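Local coordinates for protein fructuronate-tagaturonate epimerase UxaE from Cohnella laeviribosi in complex with 1 glycerol (Cohnella laeviribosi, PDB 6IL9) that interconverts fructuronate and tagaturonate by epimerisation, as a zinc-binding TIM-barrel isomerase, at residues A[267-273]-A[298-304]; A[157-163]-A[176-182]; A[409-415]-A[427-433]. All coordinates share one frame. Residues are numbered along the deposited sequence.

Contact 1: residues A[267-273]-A[298-304]; sequences DFEISID and IFSMAPR. With ZN (zinc ion), chain C.
This is a buried pairing of two neighbouring parallel strands in the barrel wall; the C-terminal end of 267-273 reaches the zinc. The axes of strands 267-271 and 300-302 approach to 4.7 Å, and their directions differ by 20°. Glu269 pairs with Ser300, Ile270 with Met301 and Ser271 with Ala302. Ile270 N donates to Ser300 O (3.0 Å), Ala302 N to Ile270 O (2.8 Å) and Ile272 N to Ala302 O (3.0 Å). At the start, Phe268 O accepts from Phe299 N (2.8 Å) and weakly from Ser300 N (3.5 Å). Helix 281-293 links the strands as a beta-alpha-beta unit of the TIM barrel. Ile270 faces that helix; its CD1 lies 4.0 Å from Ile298 CG1 and its CG2 3.9 Å from Met301 SD. Glu269, Ser271, Ser300 and Ala302 share the opposite face. There Ser300 OG (chi1 p) donates to Glu269 OE2 at 2.6 Å, while Glu269 OE1 reaches His343 and Lys366. Asp267 CB sits over the Phe299 ring in a CH-pi contact, 3.9 Å from the centroid; its carboxylate accepts from the backbone of Phe87 and Gly88. Past the strand, Asp273 (chi1 p) binds zinc through OD2 at 2.4 Å, and Ser271 OG donates to Asp273 OD1 at 2.7 Å.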
loop_
_atom_site.group_PDB
_atom_site.type_symbol
_atom_site.label_atom_id
_atom_site.label_comp_id
_atom_site.label_asym_id
_atom_site.label_seq_id
_atom_site.Cartn_x
_atom_site.Cartn_y
_atom_site.Cartn_z
ATOM N N ASP A 267 -8.681 11.214 2.850
ATOM C CA ASP A 267 -7.575 11.602 1.982
ATOM C C ASP A 267 -7.793 10.942 0.631
ATOM O O ASP A 267 -7.790 9.711 0.535
ATOM C CB ASP A 267 -6.238 11.189 2.597
ATOM C CG ASP A 267 -5.895 11.985 3.842
ATOM O OD1 ASP A 267 -6.300 13.169 3.947
ATOM O OD2 ASP A 267 -5.216 11.421 4.716
ATOM N N PHE A 268 -7.984 11.759 -0.401
ATOM C CA PHE A 268 -8.387 11.307 -1.729
ATOM C C PHE A 268 -7.157 11.304 -2.622
ATOM O O PHE A 268 -6.599 12.365 -2.909
ATOM C CB PHE A 268 -9.471 12.251 -2.252
ATOM C CG PHE A 268 -10.062 11.875 -3.585
ATOM C CD1 PHE A 268 -10.474 10.582 -3.856
ATOM C CD2 PHE A 268 -10.261 12.864 -4.553
ATOM C CE1 PHE A 268 -11.049 10.260 -5.094
ATOM C CE2 PHE A 268 -10.840 12.556 -5.789
ATOM C CZ PHE A 268 -11.232 11.250 -6.056
ATOM N N GLU A 269 -6.712 10.114 -3.047
ATOM C CA GLU A 269 -5.576 9.990 -3.952
ATOM C C GLU A 269 -6.081 9.700 -5.354
ATOM O O GLU A 269 -6.939 8.833 -5.538
ATOM C CB GLU A 269 -4.618 8.874 -3.517
ATOM C CG GLU A 269 -3.591 8.565 -4.603
ATOM C CD GLU A 269 -2.416 7.742 -4.119
ATOM O OE1 GLU A 269 -2.337 6.558 -4.505
ATOM O OE2 GLU A 269 -1.559 8.276 -3.376
ATOM N N ILE A 270 -5.564 10.427 -6.336
ATOM C CA ILE A 270 -5.892 10.176 -7.733
ATOM C C ILE A 270 -4.732 9.404 -8.345
ATOM O O ILE A 270 -3.583 9.855 -8.308
ATOM C CB ILE A 270 -6.171 11.481 -8.487
ATOM C CG1 ILE A 270 -7.462 12.100 -7.942
ATOM C CG2 ILE A 270 -6.296 11.198 -9.980
ATOM C CD1 ILE A 270 -7.548 13.580 -8.136
ATOM N N SER A 271 -5.030 8.236 -8.902
ATOM C CA SER A 271 -4.002 7.339 -9.414
ATOM C C SER A 271 -4.153 7.216 -10.921
ATOM O O SER A 271 -5.223 6.848 -11.421
ATOM C CB SER A 271 -4.082 5.978 -8.720
ATOM O OG SER A 271 -3.586 4.933 -9.539
ATOM N N ILE A 272 -3.090 7.557 -11.642
ATOM C CA ILE A 272 -3.026 7.321 -13.078
ATOM C C ILE A 272 -1.666 6.703 -13.385
ATOM O O ILE A 272 -1.092 6.940 -14.452
ATOM C CB ILE A 272 -3.265 8.619 -13.876
ATOM C CG1 ILE A 272 -2.322 9.731 -13.411
ATOM C CG2 ILE A 272 -4.719 9.077 -13.744
ATOM C CD1 ILE A 272 -2.517 11.028 -14.123
ATOM N N ASP A 273 -1.147 5.897 -12.449
ATOM C CA ASP A 273 0.200 5.353 -12.574
ATOM C C ASP A 273 0.249 4.039 -13.338
ATOM O O ASP A 273 1.341 3.612 -13.726
ATOM C CB ASP A 273 0.834 5.152 -11.194
ATOM C CG ASP A 273 0.120 4.116 -10.376
ATOM O OD1 ASP A 273 -0.941 4.444 -9.794
ATOM O OD2 ASP A 273 0.622 2.977 -10.312
ATOM N N ILE A 298 -7.773 17.261 -3.064
ATOM C CA ILE A 298 -6.848 16.192 -3.439
ATOM C C ILE A 298 -5.813 16.024 -2.337
ATOM O O ILE A 298 -5.184 17.002 -1.922
ATOM C CB ILE A 298 -6.164 16.517 -4.779
ATOM C CG1 ILE A 298 -7.225 16.837 -5.847
ATOM C CG2 ILE A 298 -5.230 15.390 -5.197
ATOM C CD1 ILE A 298 -6.644 17.364 -7.159
ATOM N N PHE A 299 -5.610 14.777 -1.881
ATOM C CA PHE A 299 -4.510 14.460 -0.972
ATOM C C PHE A 299 -3.226 14.239 -1.755
ATOM O O PHE A 299 -2.174 14.805 -1.424
ATOM C CB PHE A 299 -4.881 13.219 -0.137
ATOM C CG PHE A 299 -3.725 12.552 0.585
ATOM C CD1 PHE A 299 -3.328 12.980 1.848
ATOM C CD2 PHE A 299 -3.097 11.437 0.031
ATOM C CE1 PHE A 299 -2.293 12.322 2.530
ATOM C CE2 PHE A 299 -2.062 10.797 0.692
ATOM C CZ PHE A 299 -1.661 11.235 1.943
ATOM N N SER A 300 -3.307 13.461 -2.835
ATOM C CA SER A 300 -2.113 13.128 -3.594
ATOM C C SER A 300 -2.490 12.784 -5.025
ATOM O O SER A 300 -3.644 12.459 -5.329
ATOM C CB SER A 300 -1.354 11.964 -2.941
ATOM O OG SER A 300 -2.153 10.797 -2.986
ATOM N N MET A 301 -1.496 12.888 -5.902
ATOM C CA MET A 301 -1.602 12.516 -7.305
ATOM C C MET A 301 -0.492 11.525 -7.600
ATOM O O MET A 301 0.666 11.778 -7.260
ATOM C CB MET A 301 -1.462 13.740 -8.211
ATOM C CG MET A 301 -1.539 13.437 -9.688
ATOM S SD MET A 301 -3.228 13.659 -10.278
ATOM C CE MET A 301 -3.502 15.408 -9.771
ATOM N N ALA A 302 -0.844 10.401 -8.218
ATOM C CA ALA A 302 0.153 9.389 -8.564
ATOM C C ALA A 302 0.288 9.361 -10.074
ATOM O O ALA A 302 -0.499 8.688 -10.751
ATOM C CB ALA A 302 -0.249 8.008 -8.036
ATOM N N PRO A 303 1.229 10.095 -10.655
ATOM C CA PRO A 303 1.412 10.039 -12.105
ATOM C C PRO A 303 2.185 8.788 -12.494
ATOM O O PRO A 303 2.705 8.057 -11.655
ATOM C CB PRO A 303 2.203 11.307 -12.417
ATOM C CG PRO A 303 2.979 11.567 -11.157
ATOM C CD PRO A 303 2.165 11.040 -10.015
ATOM N N ARG A 304 2.201 8.522 -13.795
ATOM C CA ARG A 304 3.123 7.541 -14.353
ATOM C C ARG A 304 4.378 8.299 -14.761
ATOM O O ARG A 304 4.343 9.139 -15.666
ATOM C CB ARG A 304 2.528 6.795 -15.542
ATOM C CG ARG A 304 3.631 6.103 -16.348
ATOM C CD ARG A 304 3.247 4.723 -16.796
ATOM N NE ARG A 304 4.102 4.274 -17.889
ATOM C CZ ARG A 304 5.102 3.417 -17.735
ATOM N NH1 ARG A 304 5.362 2.923 -16.532
ATOM N NH2 ARG A 304 5.843 3.054 -18.774
HETATM ZN ZN ZN C . -0.576 1.989 -8.488
HETATM O O HOH W 1 0.749 0.122 -8.261
#

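Contact 2: residues A[157-163]-A[176-182]; sequences ADGDHLK and FTMLTLD. With ZN (zinc ion), chain C.
Strand 156-162, helix 165-173 and strand 178-182 form a right-handed beta-alpha-beta unit of the TIM barrel, and this contact is its strand pair. The strand axes of 157-160 and 178-182 lie 4.6 Å apart at closest approach and at 17°, parallel. Asp158 pairs with Met178, Gly159 with Leu179 and Leu162 with Leu181. The register slips by one between Gly159 and Leu162, a beta bulge where His161 takes phi/psi 55/45 and the chain turns a corner.

Ala157 O accepts backbone hydrogen bonds from Thr177 N and Met178 N, both at 2.9 Å. Gly159 N donates to Met178 O (2.9 Å), Thr180 N to Gly159 O (3.0 Å), Leu162 N to Thr180 O (2.9 Å) and Asp182 N to Leu162 O (2.8 Å).

Apolar packing lies on the helix side, where Leu162 CD1 is 3.7 Å from Leu179 CD2. Gly159 leaves room there. At the strand start Phe176 CD2 is 3.6 Å from Ala157 CB.

Polar side chains of Asp158, Asp160 and Thr180 gather round Lys366, which forms salt bridges with both aspartates. Thr180 OG1 (chi1 m) donates to Asp158 OD1 at 2.8 Å. Asp160 OD2 hydrogen-bonds a glycerol, probably from the crystallisation liquor. At the C-terminal end of the strands, His161 ND1 donates to Asp182 OD2 at 2.7 Å, a His-carboxylate hydrogen bond that probably helps to orient the ring; His161 NE2 binds zinc at 2.4 Å.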
loop_
_atom_site.group_PDB
_atom_site.type_symbol
_atom_site.label_atom_id
_atom_site.label_comp_id
_atom_site.label_asym_id
_atom_site.label_seq_id
_atom_site.Cartn_x
_atom_site.Cartn_y
_atom_site.Cartn_z
ATOM N N ALA A 157 -5.564 4.052 6.781
ATOM C CA ALA A 157 -6.051 2.879 6.061
ATOM C C ALA A 157 -6.466 3.301 4.661
ATOM O O ALA A 157 -7.338 4.164 4.507
ATOM C CB ALA A 157 -7.235 2.229 6.796
ATOM N N ASP A 158 -5.853 2.683 3.648
ATOM C CA ASP A 158 -5.971 3.073 2.248
ATOM C C ASP A 158 -6.725 1.996 1.478
ATOM O O ASP A 158 -6.304 0.832 1.449
ATOM C CB ASP A 158 -4.568 3.290 1.662
ATOM C CG ASP A 158 -4.560 3.635 0.179
ATOM O OD1 ASP A 158 -5.596 4.029 -0.406
ATOM O OD2 ASP A 158 -3.453 3.527 -0.399
ATOM N N GLY A 159 -7.847 2.381 0.876
ATOM C CA GLY A 159 -8.507 1.540 -0.097
ATOM C C GLY A 159 -7.809 1.741 -1.424
ATOM O O GLY A 159 -8.094 2.697 -2.146
ATOM N N ASP A 160 -6.870 0.858 -1.732
ATOM C CA ASP A 160 -5.913 1.084 -2.801
ATOM C C ASP A 160 -6.486 0.615 -4.131
ATOM O O ASP A 160 -7.170 -0.408 -4.193
ATOM C CB ASP A 160 -4.617 0.337 -2.477
ATOM C CG ASP A 160 -3.517 0.600 -3.475
ATOM O OD1 ASP A 160 -3.534 1.661 -4.135
ATOM O OD2 ASP A 160 -2.633 -0.272 -3.606
ATOM N N HIS A 161 -6.218 1.381 -5.191
ATOM C CA HIS A 161 -6.568 0.993 -6.560
ATOM C C HIS A 161 -8.049 0.670 -6.718
ATOM O O HIS A 161 -8.417 -0.323 -7.352
ATOM C CB HIS A 161 -5.750 -0.210 -7.015
ATOM C CG HIS A 161 -4.470 0.153 -7.681
ATOM N ND1 HIS A 161 -4.427 0.773 -8.911
ATOM C CD2 HIS A 161 -3.187 -0.030 -7.299
ATOM C CE1 HIS A 161 -3.168 0.974 -9.250
ATOM N NE2 HIS A 161 -2.396 0.482 -8.296
ATOM N N LEU A 162 -8.902 1.526 -6.156
ATOM C CA LEU A 162 -10.344 1.352 -6.310
ATOM C C LEU A 162 -10.807 1.858 -7.672
ATOM O O LEU A 162 -10.373 2.911 -8.150
ATOM C CB LEU A 162 -11.099 2.088 -5.206
ATOM C CG LEU A 162 -10.735 1.822 -3.740
ATOM C CD1 LEU A 162 -11.514 2.763 -2.845
ATOM C CD2 LEU A 162 -10.987 0.381 -3.345
ATOM N N LYS A 163 -11.710 1.098 -8.294
ATOM C CA LYS A 163 -12.246 1.390 -9.619
ATOM C C LYS A 163 -13.764 1.403 -9.647
ATOM O O LYS A 163 -14.355 2.194 -10.384
ATOM C CB LYS A 163 -11.743 0.348 -10.649
ATOM C CG LYS A 163 -10.237 0.342 -10.876
ATOM C CD LYS A 163 -9.834 -0.742 -11.882
ATOM C CE LYS A 163 -8.391 -1.206 -11.653
ATOM N NZ LYS A 163 -8.243 -2.696 -11.684
ATOM N N PHE A 176 -12.171 3.196 6.076
ATOM C CA PHE A 176 -10.927 3.600 5.436
ATOM C C PHE A 176 -10.831 5.118 5.398
ATOM O O PHE A 176 -11.839 5.820 5.257
ATOM C CB PHE A 176 -10.823 3.002 4.038
ATOM C CG PHE A 176 -10.416 1.559 4.058
ATOM C CD1 PHE A 176 -11.349 0.575 4.332
ATOM C CD2 PHE A 176 -9.094 1.191 3.877
ATOM C CE1 PHE A 176 -10.983 -0.765 4.395
ATOM C CE2 PHE A 176 -8.713 -0.146 3.919
ATOM C CZ PHE A 176 -9.653 -1.128 4.195
ATOM N N THR A 177 -9.611 5.620 5.576
ATOM C CA THR A 177 -9.367 7.049 5.704
ATOM C C THR A 177 -8.659 7.623 4.494
ATOM O O THR A 177 -8.575 8.849 4.359
ATOM C CB THR A 177 -8.546 7.334 6.966
ATOM O OG1 THR A 177 -7.359 6.525 6.966
ATOM C CG2 THR A 177 -9.368 7.010 8.194
ATOM N N MET A 178 -8.161 6.766 3.618
ATOM C CA MET A 178 -7.524 7.146 2.373
ATOM C C MET A 178 -8.208 6.357 1.274
ATOM O O MET A 178 -8.425 5.153 1.428
ATOM C CB MET A 178 -6.020 6.844 2.433
ATOM C CG MET A 178 -5.247 7.126 1.164
ATOM S SD MET A 178 -3.446 7.049 1.420
ATOM C CE MET A 178 -2.939 7.323 -0.278
ATOM N N LEU A 179 -8.601 7.027 0.197
ATOM C CA LEU A 179 -9.256 6.363 -0.924
ATOM C C LEU A 179 -8.464 6.645 -2.190
ATOM O O LEU A 179 -8.321 7.802 -2.588
ATOM C CB LEU A 179 -10.708 6.833 -1.081
ATOM C CG LEU A 179 -11.745 6.232 -0.140
ATOM C CD1 LEU A 179 -13.136 6.327 -0.751
ATOM C CD2 LEU A 179 -11.416 4.799 0.184
ATOM N N THR A 180 -7.944 5.588 -2.815
ATOM C CA THR A 180 -7.160 5.699 -4.037
ATOM C C THR A 180 -8.049 5.392 -5.232
ATOM O O THR A 180 -8.524 4.263 -5.374
ATOM C CB THR A 180 -5.974 4.731 -4.005
ATOM O OG1 THR A 180 -5.109 5.096 -2.920
ATOM C CG2 THR A 180 -5.198 4.762 -5.316
ATOM N N LEU A 181 -8.261 6.382 -6.088
ATOM C CA LEU A 181 -9.101 6.220 -7.275
ATOM C C LEU A 181 -8.220 5.896 -8.472
ATOM O O LEU A 181 -7.496 6.762 -8.981
ATOM C CB LEU A 181 -9.932 7.474 -7.549
ATOM C CG LEU A 181 -10.955 7.287 -8.683
ATOM C CD1 LEU A 181 -11.978 6.252 -8.261
ATOM C CD2 LEU A 181 -11.639 8.612 -9.019
ATOM N N ASP A 182 -8.302 4.652 -8.932
ATOM C CA ASP A 182 -7.638 4.219 -10.151
ATOM C C ASP A 182 -8.427 4.739 -11.345
ATOM O O ASP A 182 -9.568 4.315 -11.573
ATOM C CB ASP A 182 -7.546 2.695 -10.148
ATOM C CG ASP A 182 -6.655 2.147 -11.246
ATOM O OD1 ASP A 182 -6.499 2.810 -12.296
ATOM O OD2 ASP A 182 -6.103 1.037 -11.044
HETATM ZN ZN ZN C . -0.576 1.989 -8.488
HETATM O O HOH W 1 0.749 0.122 -8.261
#

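Contact 3: residues A[409-415]-A[427-433]; sequences TNLNNIR and SYMNEND
Thr409 starts the first segment beside the helix that begins at Asn432. Its CG2 lies 3.6 Å from Asp433 O, and its hydroxyl bonds to Gln436. Asn410 N donates to Asp433 OD1 at 2.8 Å. Asn410 OD1 accepts from Asn412 N at 3.0 Å, an Asx turn that leads into the 3-10 segment 411-413. Asn413 ND2 then donates to Asp433 OD2 at 2.8 Å, so Asp433 (chi1 m) holds both ends of this turn. Ile414 (chi1 m, chi2 t) packs with CG1 3.7 Å from Asp433 CB and CG2 3.7 Å from Tyr428 CE1. At Arg415 the backbone is extended (-61/139), and Arg415 O accepts from Tyr428 OH at 2.8 Å. The Arg415 side chain bends at chi3 (m). Arg415 NH2 donates to Ser427 OG at 2.9 Å and makes a salt bridge with Glu431 OE2 at 2.8 Å. Water 2 accepts from Arg415 N (2.9 Å) and NE (3.1 Å) and donates to Glu431 OE1 (2.6 Å). Ser427 OG also bonds to Glu424 O. Glu431 is the N-cap residue of helix 432-440. The contact is a peripheral loop packed on a helix N-terminus, with an Asx turn and a 3-10 turn tied to the first turn of that helix.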
loop_
_atom_site.group_PDB
_atom_site.type_symbol
_atom_site.label_atom_id
_atom_site.label_comp_id
_atom_site.label_asym_id
_atom_site.label_seq_id
_atom_site.Cartn_x
_atom_site.Cartn_y
_atom_site.Cartn_z
ATOM N N THR A 409 10.657 -9.796 -16.532
ATOM C CA THR A 409 11.497 -10.816 -15.919
ATOM C C THR A 409 12.148 -11.729 -16.945
ATOM O O THR A 409 11.484 -12.244 -17.852
ATOM C CB THR A 409 10.632 -11.654 -14.990
ATOM O OG1 THR A 409 9.814 -10.778 -14.196
ATOM C CG2 THR A 409 11.473 -12.545 -14.103
ATOM N N ASN A 410 13.443 -11.958 -16.773
ATOM C CA ASN A 410 14.173 -12.916 -17.591
ATOM C C ASN A 410 14.425 -14.153 -16.735
ATOM O O ASN A 410 15.382 -14.195 -15.956
ATOM C CB ASN A 410 15.481 -12.319 -18.106
ATOM C CG ASN A 410 16.215 -13.279 -18.995
ATOM O OD1 ASN A 410 15.675 -14.325 -19.335
ATOM N ND2 ASN A 410 17.442 -12.943 -19.372
ATOM N N LEU A 411 13.579 -15.174 -16.904
ATOM C CA LEU A 411 13.774 -16.426 -16.177
ATOM C C LEU A 411 15.139 -17.047 -16.453
ATOM O O LEU A 411 15.673 -17.778 -15.604
ATOM C CB LEU A 411 12.666 -17.421 -16.536
ATOM C CG LEU A 411 11.227 -17.012 -16.227
ATOM C CD1 LEU A 411 10.305 -18.100 -16.729
ATOM C CD2 LEU A 411 11.025 -16.788 -14.738
ATOM N N ASN A 412 15.721 -16.783 -17.629
ATOM C CA ASN A 412 17.031 -17.339 -17.957
ATOM C C ASN A 412 18.134 -16.832 -17.030
ATOM O O ASN A 412 19.212 -17.436 -16.980
ATOM C CB ASN A 412 17.371 -17.012 -19.418
ATOM C CG ASN A 412 18.450 -17.920 -19.980
ATOM O OD1 ASN A 412 19.462 -17.447 -20.525
ATOM N ND2 ASN A 412 18.267 -19.219 -19.820
ATOM N N ASN A 413 17.897 -15.740 -16.295
ATOM C CA ASN A 413 18.892 -15.231 -15.350
ATOM C C ASN A 413 18.865 -15.961 -14.014
ATOM O O ASN A 413 19.778 -15.774 -13.201
ATOM C CB ASN A 413 18.671 -13.736 -15.081
ATOM C CG ASN A 413 19.130 -12.858 -16.218
ATOM O OD1 ASN A 413 19.962 -13.264 -17.031
ATOM N ND2 ASN A 413 18.610 -11.629 -16.266
ATOM N N ILE A 414 17.847 -16.769 -13.758
ATOM C CA ILE A 414 17.660 -17.381 -12.444
ATOM C C ILE A 414 18.360 -18.741 -12.419
ATOM O O ILE A 414 18.046 -19.618 -13.229
ATOM C CB ILE A 414 16.168 -17.522 -12.115
ATOM C CG1 ILE A 414 15.451 -16.172 -12.294
ATOM C CG2 ILE A 414 15.978 -18.035 -10.681
ATOM C CD1 ILE A 414 13.926 -16.246 -12.104
ATOM N N ARG A 415 19.297 -18.918 -11.489
ATOM C CA ARG A 415 19.998 -20.193 -11.376
ATOM C C ARG A 415 19.003 -21.313 -11.076
ATOM O O ARG A 415 18.074 -21.122 -10.275
ATOM C CB ARG A 415 21.057 -20.146 -10.268
ATOM C CG ARG A 415 22.326 -19.369 -10.589
ATOM C CD ARG A 415 23.133 -19.088 -9.312
ATOM N NE ARG A 415 22.388 -18.209 -8.417
ATOM C CZ ARG A 415 22.651 -18.003 -7.129
ATOM N NH1 ARG A 415 23.679 -18.603 -6.535
ATOM N NH2 ARG A 415 21.879 -17.174 -6.436
ATOM N N SER A 427 20.147 -15.793 -1.371
ATOM C CA SER A 427 20.699 -14.882 -2.369
ATOM C C SER A 427 19.709 -14.600 -3.493
ATOM O O SER A 427 19.793 -13.545 -4.136
ATOM C CB SER A 427 22.011 -15.445 -2.928
ATOM O OG SER A 427 21.818 -16.674 -3.613
ATOM N N TYR A 428 18.766 -15.516 -3.750
ATOM C CA TYR A 428 17.736 -15.241 -4.752
ATOM C C TYR A 428 16.998 -13.940 -4.458
ATOM O O TYR A 428 16.624 -13.206 -5.382
ATOM C CB TYR A 428 16.717 -16.374 -4.796
ATOM C CG TYR A 428 17.134 -17.625 -5.526
ATOM C CD1 TYR A 428 17.528 -17.588 -6.865
ATOM C CD2 TYR A 428 17.079 -18.858 -4.886
ATOM C CE1 TYR A 428 17.877 -18.759 -7.536
ATOM C CE2 TYR A 428 17.430 -20.028 -5.548
ATOM C CZ TYR A 428 17.822 -19.971 -6.863
ATOM O OH TYR A 428 18.151 -21.150 -7.501
ATOM N N MET A 429 16.731 -13.660 -3.180
ATOM C CA MET A 429 15.933 -12.486 -2.836
ATOM C C MET A 429 16.736 -11.195 -2.912
ATOM O O MET A 429 16.214 -10.124 -2.569
ATOM C CB MET A 429 15.292 -12.667 -1.454
ATOM C CG MET A 429 14.123 -13.682 -1.457
ATOM S SD MET A 429 12.742 -13.380 -2.614
ATOM C CE MET A 429 13.290 -14.335 -4.046
ATOM N N ASN A 430 17.976 -11.271 -3.390
ATOM C CA ASN A 430 18.759 -10.100 -3.750
ATOM C C ASN A 430 18.854 -9.884 -5.253
ATOM O O ASN A 430 19.507 -8.934 -5.677
ATOM C CB ASN A 430 20.181 -10.203 -3.186
ATOM C CG ASN A 430 20.208 -10.188 -1.680
ATOM O OD1 ASN A 430 19.383 -9.528 -1.046
ATOM N ND2 ASN A 430 21.138 -10.933 -1.096
ATOM N N GLU A 431 18.221 -10.727 -6.066
ATOM C CA GLU A 431 18.368 -10.672 -7.517
ATOM C C GLU A 431 17.101 -10.157 -8.179
ATOM O O GLU A 431 15.995 -10.494 -7.756
ATOM C CB GLU A 431 18.697 -12.055 -8.076
ATOM C CG GLU A 431 19.970 -12.634 -7.494
ATOM C CD GLU A 431 20.091 -14.121 -7.743
ATOM O OE1 GLU A 431 19.137 -14.719 -8.299
ATOM O OE2 GLU A 431 21.151 -14.690 -7.390
ATOM N N ASN A 432 17.268 -9.372 -9.253
ATOM C CA ASN A 432 16.108 -8.786 -9.920
ATOM C C ASN A 432 15.094 -9.845 -10.324
ATOM O O ASN A 432 13.896 -9.732 -10.024
ATOM C CB ASN A 432 16.535 -8.016 -11.170
ATOM C CG ASN A 432 17.216 -6.715 -10.853
ATOM O OD1 ASN A 432 17.116 -6.194 -9.739
ATOM N ND2 ASN A 432 17.908 -6.165 -11.845
ATOM N N ASP A 433 15.546 -10.866 -11.046
ATOM C CA ASP A 433 14.578 -11.724 -11.712
ATOM C C ASP A 433 13.903 -12.661 -10.723
ATOM O O ASP A 433 12.678 -12.796 -10.746
ATOM C CB ASP A 433 15.254 -12.479 -12.857
ATOM C CG ASP A 433 15.758 -11.526 -13.929
ATOM O OD1 ASP A 433 14.929 -10.915 -14.639
ATOM O OD2 ASP A 433 16.982 -11.329 -14.020
HETATM O O HOH W 2 20.043 -16.722 -9.715
HETATM O O HOH W 3 24.987 -17.619 -4.325
#

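Overall arrangement
Contacts 1 and 2 are adjacent parts of one barrel wall, with centres about 10 Å apart. Strands 178-182 and 267-271 are neighbours, so the four strands run side by side. Asp267 N lies 2.8 Å from Thr177 O, and Asp267 O 2.8 Å from Leu179 N, both probable hydrogen bonds. Each contact gives one zinc ligand, Asp273 from contact 1 and His161 from contact 2. His343 and water 1 join them at the metal, which probably marks the active site. Lys366 also reaches carboxylates of both contacts. Contact 3 lies on the periphery, about 32 Å from either of the other two between centres. Its nearest atoms are about 14 Å from contact 1 and about 18 Å from contact 2.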